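Local coordinates for protein mannose-6-phosphate isomerase (PDB 2QH5) that probably makes GDP-mannose from mannose 1-phosphate and GTP, the fragment here being its N-terminal nucleotidyltransferase domain, at residues A129-G142 and Y185-F198. Sequence-based numbering, arbitrary orientation.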
loop_
_atom_site.group_PDB
_atom_site.type_symbol
_atom_site.label_atom_id
_atom_site.label_comp_id
_atom_site.label_asym_id
_atom_site.label_seq_id
_atom_site.Cartn_x
_atom_site.Cartn_y
_atom_site.Cartn_z
ATOM N N ALA A 129 10.767 9.320 -2.486
ATOM C CA ALA A 129 9.990 8.825 -1.341
ATOM C C ALA A 129 10.835 8.044 -0.346
ATOM O O ALA A 129 10.648 8.177 0.865
ATOM C CB ALA A 129 8.852 7.985 -1.814
ATOM N N ILE A 130 11.760 7.232 -0.862
ATOM C CA ILE A 130 12.700 6.485 -0.034
ATOM C C ILE A 130 13.554 7.412 0.826
ATOM O O ILE A 130 13.777 7.143 2.014
ATOM C CB ILE A 130 13.628 5.595 -0.896
ATOM C CG1 ILE A 130 12.823 4.509 -1.621
ATOM C CG2 ILE A 130 14.735 4.969 -0.046
ATOM C CD1 ILE A 130 12.262 3.435 -0.711
ATOM N N ASP A 131 14.026 8.505 0.228
ATOM C CA ASP A 131 14.905 9.430 0.936
ATOM C C ASP A 131 14.171 10.108 2.094
ATOM O O ASP A 131 14.701 10.167 3.210
ATOM C CB ASP A 131 15.528 10.452 -0.016
ATOM C CG ASP A 131 16.806 11.065 0.544
ATOM O OD1 ASP A 131 17.799 10.317 0.723
ATOM O OD2 ASP A 131 16.816 12.291 0.808
ATOM N N LEU A 132 12.945 10.570 1.834
ATOM C CA LEU A 132 12.065 11.124 2.881
ATOM C C LEU A 132 11.759 10.128 3.997
ATOM O O LEU A 132 11.685 10.506 5.166
ATOM C CB LEU A 132 10.745 11.617 2.286
ATOM C CG LEU A 132 10.787 12.811 1.338
ATOM C CD1 LEU A 132 9.469 12.968 0.591
ATOM C CD2 LEU A 132 11.142 14.074 2.102
ATOM N N ALA A 133 11.587 8.858 3.625
ATOM C CA ALA A 133 11.300 7.792 4.582
ATOM C C ALA A 133 12.455 7.561 5.552
ATOM O O ALA A 133 12.235 7.241 6.722
ATOM C CB ALA A 133 10.944 6.504 3.849
ATOM N N GLN A 134 13.686 7.730 5.073
ATOM C CA GLN A 134 14.860 7.585 5.940
ATOM C C GLN A 134 14.980 8.732 6.933
ATOM O O GLN A 134 15.678 8.613 7.949
ATOM C CB GLN A 134 16.143 7.488 5.122
ATOM C CG GLN A 134 16.224 6.273 4.245
ATOM C CD GLN A 134 17.590 6.113 3.626
ATOM O OE1 GLN A 134 17.796 6.450 2.454
ATOM N NE2 GLN A 134 18.547 5.620 4.416
ATOM N N LYS A 135 14.299 9.838 6.633
ATOM C CA LYS A 135 14.285 11.014 7.511
ATOM C C LYS A 135 13.264 10.862 8.635
ATOM O O LYS A 135 13.261 11.640 9.595
ATOM C CB LYS A 135 14.033 12.298 6.712
ATOM C CG LYS A 135 14.967 12.451 5.524
ATOM C CD LYS A 135 15.477 13.868 5.383
ATOM C CE LYS A 135 16.760 13.895 4.575
ATOM N NZ LYS A 135 17.600 15.061 4.932
ATOM N N GLY A 136 12.402 9.855 8.513
ATOM C CA GLY A 136 11.458 9.521 9.573
ATOM C C GLY A 136 10.028 9.891 9.241
ATOM O O GLY A 136 9.191 9.983 10.139
ATOM N N PHE A 137 9.755 10.085 7.951
ATOM C CA PHE A 137 8.430 10.466 7.458
ATOM C C PHE A 137 7.593 9.290 6.912
ATOM O O PHE A 137 8.136 8.234 6.535
ATOM C CB PHE A 137 8.561 11.515 6.352
ATOM C CG PHE A 137 9.108 12.842 6.812
ATOM C CD1 PHE A 137 10.409 13.222 6.483
ATOM C CD2 PHE A 137 8.314 13.725 7.540
ATOM C CE1 PHE A 137 10.925 14.456 6.889
ATOM C CE2 PHE A 137 8.814 14.952 7.949
ATOM C CZ PHE A 137 10.125 15.321 7.623
ATOM N N LEU A 138 6.274 9.503 6.889
ATOM C CA LEU A 138 5.304 8.657 6.192
ATOM C C LEU A 138 5.002 9.307 4.855
ATOM O O LEU A 138 4.397 10.379 4.799
ATOM C CB LEU A 138 3.991 8.551 6.981
ATOM C CG LEU A 138 4.017 8.055 8.427
ATOM C CD1 LEU A 138 2.605 7.987 8.982
ATOM C CD2 LEU A 138 4.694 6.700 8.523
ATOM N N VAL A 139 5.412 8.659 3.777
ATOM C CA VAL A 139 5.394 9.305 2.484
ATOM C C VAL A 139 4.203 8.825 1.705
ATOM O O VAL A 139 3.963 7.625 1.582
ATOM C CB VAL A 139 6.705 9.058 1.686
ATOM C CG1 VAL A 139 6.770 9.962 0.481
ATOM C CG2 VAL A 139 7.922 9.276 2.572
ATOM N N THR A 140 3.450 9.790 1.195
ATOM C CA THR A 140 2.302 9.532 0.348
ATOM C C THR A 140 2.568 10.101 -1.055
ATOM O O THR A 140 3.564 10.792 -1.260
ATOM C CB THR A 140 1.031 10.127 0.972
ATOM O OG1 THR A 140 -0.115 9.626 0.277
ATOM C CG2 THR A 140 1.049 11.650 0.919
ATOM N N PHE A 141 1.703 9.794 -2.019
ATOM C CA PHE A 141 1.924 10.212 -3.400
ATOM C C PHE A 141 0.725 10.963 -3.973
ATOM O O PHE A 141 -0.408 10.482 -3.908
ATOM C CB PHE A 141 2.247 9.015 -4.300
ATOM C CG PHE A 141 3.590 8.380 -4.040
ATOM C CD1 PHE A 141 3.782 7.511 -2.963
ATOM C CD2 PHE A 141 4.655 8.609 -4.902
ATOM C CE1 PHE A 141 5.020 6.911 -2.733
ATOM C CE2 PHE A 141 5.900 8.008 -4.678
ATOM C CZ PHE A 141 6.080 7.158 -3.596
ATOM N N GLY A 142 0.983 12.133 -4.553
ATOM C CA GLY A 142 -0.078 12.965 -5.100
ATOM C C GLY A 142 -0.293 12.798 -6.593
ATOM O O GLY A 142 0.662 12.641 -7.355
ATOM N N TYR A 185 -4.396 17.324 -4.414
ATOM C CA TYR A 185 -4.027 16.131 -5.169
ATOM C C TYR A 185 -4.868 14.926 -4.733
ATOM O O TYR A 185 -5.310 14.840 -3.583
ATOM C CB TYR A 185 -2.545 15.800 -4.964
ATOM C CG TYR A 185 -1.545 16.854 -5.404
ATOM C CD1 TYR A 185 -0.778 16.677 -6.556
ATOM C CD2 TYR A 185 -1.330 18.005 -4.648
ATOM C CE1 TYR A 185 0.156 17.628 -6.953
ATOM C CE2 TYR A 185 -0.405 18.964 -5.042
ATOM C CZ TYR A 185 0.335 18.769 -6.190
ATOM O OH TYR A 185 1.251 19.723 -6.569
ATOM N N PHE A 186 -5.092 13.999 -5.662
ATOM C CA PHE A 186 -5.661 12.697 -5.323
ATOM C C PHE A 186 -4.594 11.876 -4.627
ATOM O O PHE A 186 -3.451 11.811 -5.084
ATOM C CB PHE A 186 -6.104 11.932 -6.576
ATOM C CG PHE A 186 -7.423 12.381 -7.147
ATOM C CD1 PHE A 186 -8.515 12.629 -6.318
ATOM C CD2 PHE A 186 -7.582 12.518 -8.526
ATOM C CE1 PHE A 186 -9.738 13.029 -6.849
ATOM C CE2 PHE A 186 -8.797 12.918 -9.064
ATOM C CZ PHE A 186 -9.880 13.171 -8.224
ATOM N N ASN A 187 -4.962 11.250 -3.518
ATOM C CA ASN A 187 -4.086 10.265 -2.908
ATOM C C ASN A 187 -4.004 9.013 -3.782
ATOM O O ASN A 187 -5.026 8.430 -4.150
ATOM C CB ASN A 187 -4.557 9.912 -1.499
ATOM C CG ASN A 187 -3.720 8.824 -0.869
ATOM O OD1 ASN A 187 -2.522 8.699 -1.152
ATOM N ND2 ASN A 187 -4.346 8.015 -0.024
ATOM N N SER A 188 -2.784 8.608 -4.112
ATOM C CA SER A 188 -2.570 7.479 -5.003
ATOM C C SER A 188 -2.912 6.168 -4.317
ATOM O O SER A 188 -3.232 5.182 -4.976
ATOM C CB SER A 188 -1.123 7.436 -5.478
ATOM O OG SER A 188 -0.270 7.000 -4.439
ATOM N N GLY A 189 -2.847 6.158 -2.992
ATOM C CA GLY A 189 -3.044 4.935 -2.229
ATOM C C GLY A 189 -1.743 4.188 -2.021
ATOM O O GLY A 189 -1.704 3.241 -1.249
ATOM N N MET A 190 -0.684 4.610 -2.716
ATOM C CA MET A 190 0.681 4.101 -2.494
ATOM C C MET A 190 1.315 4.794 -1.291
ATOM O O MET A 190 0.904 5.897 -0.935
ATOM C CB MET A 190 1.566 4.363 -3.707
ATOM C CG MET A 190 1.017 3.902 -5.041
ATOM S SD MET A 190 2.216 4.212 -6.346
ATOM C CE MET A 190 3.755 3.843 -5.489
ATOM N N PHE A 191 2.326 4.165 -0.683
ATOM C CA PHE A 191 2.946 4.680 0.540
ATOM C C PHE A 191 4.356 4.168 0.694
ATOM O O PHE A 191 4.639 3.042 0.316
ATOM C CB PHE A 191 2.176 4.250 1.794
ATOM C CG PHE A 191 0.793 4.804 1.884
ATOM C CD1 PHE A 191 -0.305 3.977 1.694
ATOM C CD2 PHE A 191 0.583 6.152 2.145
ATOM C CE1 PHE A 191 -1.587 4.485 1.754
ATOM C CE2 PHE A 191 -0.701 6.670 2.208
ATOM C CZ PHE A 191 -1.788 5.835 2.015
ATOM N N VAL A 192 5.237 4.995 1.260
ATOM C CA VAL A 192 6.574 4.560 1.670
ATOM C C VAL A 192 6.830 5.056 3.085
ATOM O O VAL A 192 6.439 6.166 3.436
ATOM C CB VAL A 192 7.705 5.059 0.717
ATOM C CG1 VAL A 192 9.060 4.498 1.146
ATOM C CG2 VAL A 192 7.423 4.665 -0.736
ATOM N N PHE A 193 7.444 4.207 3.901
ATOM C CA PHE A 193 7.808 4.515 5.284
ATOM C C PHE A 193 8.655 3.382 5.827
ATOM O O PHE A 193 8.611 2.269 5.303
ATOM C CB PHE A 193 6.588 4.722 6.211
ATOM C CG PHE A 193 5.335 3.968 5.796
ATOM C CD1 PHE A 193 5.297 2.573 5.774
ATOM C CD2 PHE A 193 4.180 4.671 5.455
ATOM C CE1 PHE A 193 4.145 1.901 5.395
ATOM C CE2 PHE A 193 3.012 4.007 5.084
ATOM C CZ PHE A 193 2.993 2.625 5.040
ATOM N N GLN A 194 9.431 3.659 6.867
ATOM C CA GLN A 194 10.115 2.599 7.581
ATOM C C GLN A 194 9.082 1.858 8.438
ATOM O O GLN A 194 8.107 2.461 8.895
ATOM C CB GLN A 194 11.221 3.190 8.446
ATOM C CG GLN A 194 12.135 2.174 9.076
ATOM C CD GLN A 194 12.731 2.665 10.367
ATOM O OE1 GLN A 194 12.046 2.764 11.394
ATOM N NE2 GLN A 194 14.018 2.979 10.331
ATOM N N ALA A 195 9.286 0.553 8.632
ATOM C CA ALA A 195 8.350 -0.288 9.377
ATOM C C ALA A 195 8.164 0.204 10.813
ATOM O O ALA A 195 7.034 0.350 11.286
ATOM C CB ALA A 195 8.812 -1.732 9.361
ATOM N N GLY A 196 9.282 0.479 11.479
ATOM C CA GLY A 196 9.297 0.972 12.855
ATOM C C GLY A 196 8.568 2.276 13.099
ATOM O O GLY A 196 7.775 2.366 14.036
ATOM N N VAL A 197 8.836 3.289 12.271
ATOM C CA VAL A 197 8.115 4.563 12.369
ATOM C C VAL A 197 6.634 4.419 12.027
ATOM O O VAL A 197 5.786 5.049 12.675
ATOM C CB VAL A 197 8.810 5.741 11.578
ATOM C CG1 VAL A 197 9.927 5.235 10.713
ATOM C CG2 VAL A 197 7.805 6.592 10.765
ATOM N N PHE A 198 6.316 3.582 11.036
ATOM C CA PHE A 198 4.914 3.264 10.766
ATOM C C PHE A 198 4.223 2.691 12.009
ATOM O O PHE A 198 3.129 3.126 12.365
ATOM C CB PHE A 198 4.734 2.298 9.596
ATOM C CG PHE A 198 3.319 1.824 9.441
ATOM C CD1 PHE A 198 2.900 0.635 10.017
ATOM C CD2 PHE A 198 2.386 2.603 8.769
ATOM C CE1 PHE A 198 1.599 0.212 9.906
ATOM C CE2 PHE A 198 1.073 2.186 8.651
ATOM C CZ PHE A 198 0.673 0.990 9.223
HETATM O O HOH W 1 9.887 6.308 7.723
#
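Val139 and Val192 form a hydrogen-bonded antiparallel pair, Val139 N giving to Val192 O (2.7 Å) and Val192 N to Val139 O (2.9 Å); the N-to-C directions of strands 138-142 and 190-194 differ by 163°. Before the corner at Gly189, strand 185-188 makes 127° with 138-142, yet Ser188 N reaches Phe141 O at 3.0 Å. An Asx turn (Gly189 N to Asn187 OD1) and an ST turn (Met190 N to Ser188 OG) form here. Val192 wedges under the helix: CG1 meets Ile130 CD1 and Ala133 CB, while CG2 touches Ala129 CB and comes in plane to the Phe141 ring edge at CE1 (3.8 Å). Met190 SD stands above one face of that ring at a distance, a Met-aromatic contact; the chi3 bend (37°) puts CE over the same face, toward the rim. On the sheet face opposite Val139 and Val192, Thr140 lies alongside Phe191, OG1 3.6 Å from CE2. Leu138 CD2 touches Phe193 CB (3.6 Å) and Val197 CG2. One water ties Ala133 O and Phe137 O to Gln194 N. Strand 138-144 of this GT-A-type sheet sits between strands 184-194 and 257-261; helix 119-134 packs on Phe141 and Met190, helix 246-251 on Phe191 and Phe198.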